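Local structure of putative polyphosphate kinase 2 family protein (Arthrobacter aurescens, 3RHF) at residues E18-G23 with H243-N248. The protein probably acts as a polyphosphate kinase of the PPK2 family, transferring phosphate between polyphosphate and nucleotides. Sequence-based numbering, arbitrary orientation.
Sequences EVLRVG and HVVPAN
Leu20 lies against the outer edge of strand 242-246 and meets Val244, Val245 and Pro246. Its CG lies beside the backbone N and anti to the carbonyl carbon (chi1 -66°), which brings it near Val244 O. CD1 packs on Val245 CG2 at 3.5 Å. CD2 sits 3.7 Å from Pro246 CD, beside the carbonyl oxygen of Val244. The leucine crosses both partners obliquely. The backbone of Leu20 adds the polar part of the contact. Val244 N donates to Leu20 O over 3.1 Å, with an angle of 159° at the hydrogen. His243 CA approaches the same oxygen at 3.3 Å in a CA-H...O contact. With the backbone bond between Val22 and Trp242, this makes a single beta bridge at Arg21 and His243.

Further along, Val22 CG2 meets Val244 CG2 at 3.9 Å, methyl to methyl. The His243 ring comes obliquely to the backbone of Arg21, with CD2 3.9 Å from Arg21 CA. Its ND1 is hydrogen-bonded to Lys183 O, which helps to fix the turn of the ring. An alanine in place of Leu20 would probably leave Val245 CG2 and Pro246 CD without their methyl partners and open a gap between the segments.

The contact joins the N-terminal segment after helix 16-19 to the last strand of the five-stranded parallel sheet. Strand 179-187 pairs with the other edge of strand 242-246, through Met185 and Asn187. Leu20 and Val245 share Ala256 of helix 250-266, and Leu20 also touches Tyr252. Val22 and Val244 both pack on Phe232 of helix 221-235. The N-terminal segment therefore covers the sheet edge between these two helices, in the three-layer alpha/beta/alpha sandwich of this P-loop kinase fold.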
ATOM      1  N   GLU A  18       9.035  26.011   1.699  1.00 43.33           N
ATOM      2  CA  GLU A  18       9.263  27.440   1.834  1.00 45.47           C
ATOM      3  C   GLU A  18       8.030  28.198   1.428  1.00 43.13           C
ATOM      4  O   GLU A  18       7.492  28.928   2.227  1.00 45.08           O
ATOM      5  CB  GLU A  18      10.489  27.837   0.991  1.00 48.09           C
ATOM      6  CG  GLU A  18      10.735  29.332   0.698  1.00 53.69           C
ATOM      7  CD  GLU A  18      11.979  29.548  -0.210  1.00 58.54           C
ATOM      8  OE1 GLU A  18      13.048  28.975   0.129  1.00 61.42           O
ATOM      9  OE2 GLU A  18      11.869  30.249  -1.255  1.00 57.56           O
ATOM     10  N   VAL A  19       7.557  28.015   0.204  1.00 39.99           N
ATOM     11  CA  VAL A  19       6.470  28.832  -0.289  1.00 38.04           C
ATOM     12  C   VAL A  19       5.134  28.390   0.295  1.00 37.12           C
ATOM     13  O   VAL A  19       4.219  29.207   0.358  1.00 38.27           O
ATOM     14  CB  VAL A  19       6.421  28.911  -1.865  1.00 37.80           C
ATOM     15  CG1 VAL A  19       7.689  29.583  -2.398  1.00 39.33           C
ATOM     16  CG2 VAL A  19       6.257  27.552  -2.548  1.00 32.92           C
ATOM     17  N   LEU A  20       4.992  27.126   0.728  1.00 35.22           N
ATOM     18  CA  LEU A  20       3.671  26.626   1.183  1.00 33.98           C
ATOM     19  C   LEU A  20       3.523  26.611   2.689  1.00 34.37           C
ATOM     20  O   LEU A  20       2.452  26.300   3.200  1.00 32.01           O
ATOM     21  CB  LEU A  20       3.360  25.231   0.634  1.00 32.59           C
ATOM     22  CG  LEU A  20       3.184  25.123  -0.869  1.00 33.32           C
ATOM     23  CD1 LEU A  20       2.828  23.662  -1.230  1.00 30.19           C
ATOM     24  CD2 LEU A  20       2.137  26.143  -1.403  1.00 31.35           C
ATOM     25  N   ARG A  21       4.598  26.973   3.379  1.00 37.04           N
ATOM     26  CA  ARG A  21       4.650  26.999   4.862  1.00 39.87           C
ATOM     27  C   ARG A  21       3.642  27.988   5.438  1.00 40.37           C
ATOM     28  O   ARG A  21       3.403  29.028   4.853  1.00 40.75           O
ATOM     29  CB  ARG A  21       6.055  27.423   5.301  1.00 42.90           C
ATOM     30  CG  ARG A  21       6.515  26.943   6.657  1.00 49.14           C
ATOM     31  CD  ARG A  21       8.003  27.342   6.972  1.00 57.13           C
ATOM     32  NE  ARG A  21       8.209  27.370   8.426  1.00 64.24           N
ATOM     33  CZ  ARG A  21       7.994  28.433   9.222  1.00 71.52           C
ATOM     34  NH1 ARG A  21       8.190  28.325  10.547  1.00 75.16           N
ATOM     35  NH2 ARG A  21       7.594  29.613   8.716  1.00 72.34           N
ATOM     36  N   VAL A  22       3.044  27.652   6.568  1.00 40.70           N
ATOM     37  CA  VAL A  22       2.226  28.596   7.314  1.00 42.41           C
ATOM     38  C   VAL A  22       3.067  29.281   8.401  1.00 44.70           C
ATOM     39  O   VAL A  22       3.379  28.695   9.439  1.00 43.82           O
ATOM     40  CB  VAL A  22       1.015  27.904   7.919  1.00 41.42           C
ATOM     41  CG1 VAL A  22       0.313  28.807   8.939  1.00 41.17           C
ATOM     42  CG2 VAL A  22       0.102  27.450   6.823  1.00 39.49           C
ATOM     43  N   GLY A  23       3.442  30.524   8.128  1.00 47.99           N
ATOM     44  CA  GLY A  23       4.341  31.278   8.997  1.00 50.80           C
ATOM     45  C   GLY A  23       3.593  32.354   9.741  1.00 53.19           C
ATOM     46  O   GLY A  23       2.377  32.459   9.639  1.00 52.55           O
ATOM     47  N   HIS A 243       1.494  23.064   6.130  1.00 25.25           N
ATOM     48  CA  HIS A 243       1.646  23.513   4.783  1.00 25.57           C
ATOM     49  C   HIS A 243       0.280  23.465   4.153  1.00 25.54           C
ATOM     50  O   HIS A 243      -0.441  22.504   4.323  1.00 25.15           O
ATOM     51  CB  HIS A 243       2.586  22.618   3.998  1.00 24.98           C
ATOM     52  CG  HIS A 243       3.932  22.464   4.619  1.00 24.78           C
ATOM     53  ND1 HIS A 243       4.193  21.517   5.577  1.00 22.43           N
ATOM     54  CD2 HIS A 243       5.093  23.133   4.414  1.00 23.50           C
ATOM     55  CE1 HIS A 243       5.456  21.624   5.948  1.00 24.40           C
ATOM     56  NE2 HIS A 243       6.027  22.586   5.245  1.00 21.52           N
ATOM     57  N   VAL A 244      -0.060  24.508   3.424  1.00 26.51           N
ATOM     58  CA  VAL A 244      -1.324  24.590   2.724  1.00 26.65           C
ATOM     59  C   VAL A 244      -0.979  24.632   1.236  1.00 26.80           C
ATOM     60  O   VAL A 244      -0.284  25.540   0.782  1.00 26.00           O
ATOM     61  CB  VAL A 244      -2.100  25.858   3.118  1.00 27.91           C
ATOM     62  CG1 VAL A 244      -3.251  26.087   2.113  1.00 30.36           C
ATOM     63  CG2 VAL A 244      -2.602  25.784   4.591  1.00 26.15           C
ATOM     64  N   VAL A 245      -1.454  23.606   0.527  1.00 26.47           N
ATOM     65  CA  VAL A 245      -1.080  23.273  -0.813  1.00 25.92           C
ATOM     66  C   VAL A 245      -2.300  23.509  -1.704  1.00 26.91           C
ATOM     67  O   VAL A 245      -3.310  22.783  -1.608  1.00 26.94           O
ATOM     68  CB  VAL A 245      -0.720  21.776  -0.925  1.00 25.57           C
ATOM     69  CG1 VAL A 245      -0.433  21.448  -2.322  1.00 24.25           C
ATOM     70  CG2 VAL A 245       0.480  21.379  -0.021  1.00 23.33           C
ATOM     71  N   PRO A 246      -2.236  24.524  -2.579  1.00 27.01           N
ATOM     72  CA  PRO A 246      -3.305  24.772  -3.530  1.00 27.12           C
ATOM     73  C   PRO A 246      -3.589  23.494  -4.315  1.00 26.57           C
ATOM     74  O   PRO A 246      -2.660  22.896  -4.846  1.00 26.64           O
ATOM     75  CB  PRO A 246      -2.700  25.817  -4.417  1.00 27.58           C
ATOM     76  CG  PRO A 246      -1.894  26.600  -3.546  1.00 27.92           C
ATOM     77  CD  PRO A 246      -1.305  25.651  -2.542  1.00 27.73           C
ATOM     78  N   ALA A 247      -4.843  23.048  -4.324  1.00 25.94           N
ATOM     79  CA  ALA A 247      -5.166  21.708  -4.814  1.00 25.30           C
ATOM     80  C   ALA A 247      -6.246  21.678  -5.895  1.00 25.47           C
ATOM     81  O   ALA A 247      -6.657  20.597  -6.308  1.00 24.08           O
ATOM     82  CB  ALA A 247      -5.577  20.823  -3.672  1.00 23.90           C
ATOM     83  N   ASN A 248      -6.715  22.836  -6.344  1.00 26.36           N
ATOM     84  CA  ASN A 248      -7.669  22.852  -7.465  1.00 28.08           C
ATOM     85  C   ASN A 248      -7.094  22.106  -8.663  1.00 27.39           C
ATOM     86  O   ASN A 248      -7.831  21.482  -9.379  1.00 27.10           O
ATOM     87  CB  ASN A 248      -8.078  24.294  -7.915  1.00 29.32           C
ATOM     88  CG  ASN A 248      -9.262  24.840  -7.149  1.00 30.17           C
ATOM     89  OD1 ASN A 248      -9.615  24.321  -6.104  1.00 31.38           O
ATOM     90  ND2 ASN A 248      -9.891  25.880  -7.676  1.00 31.72           N
TER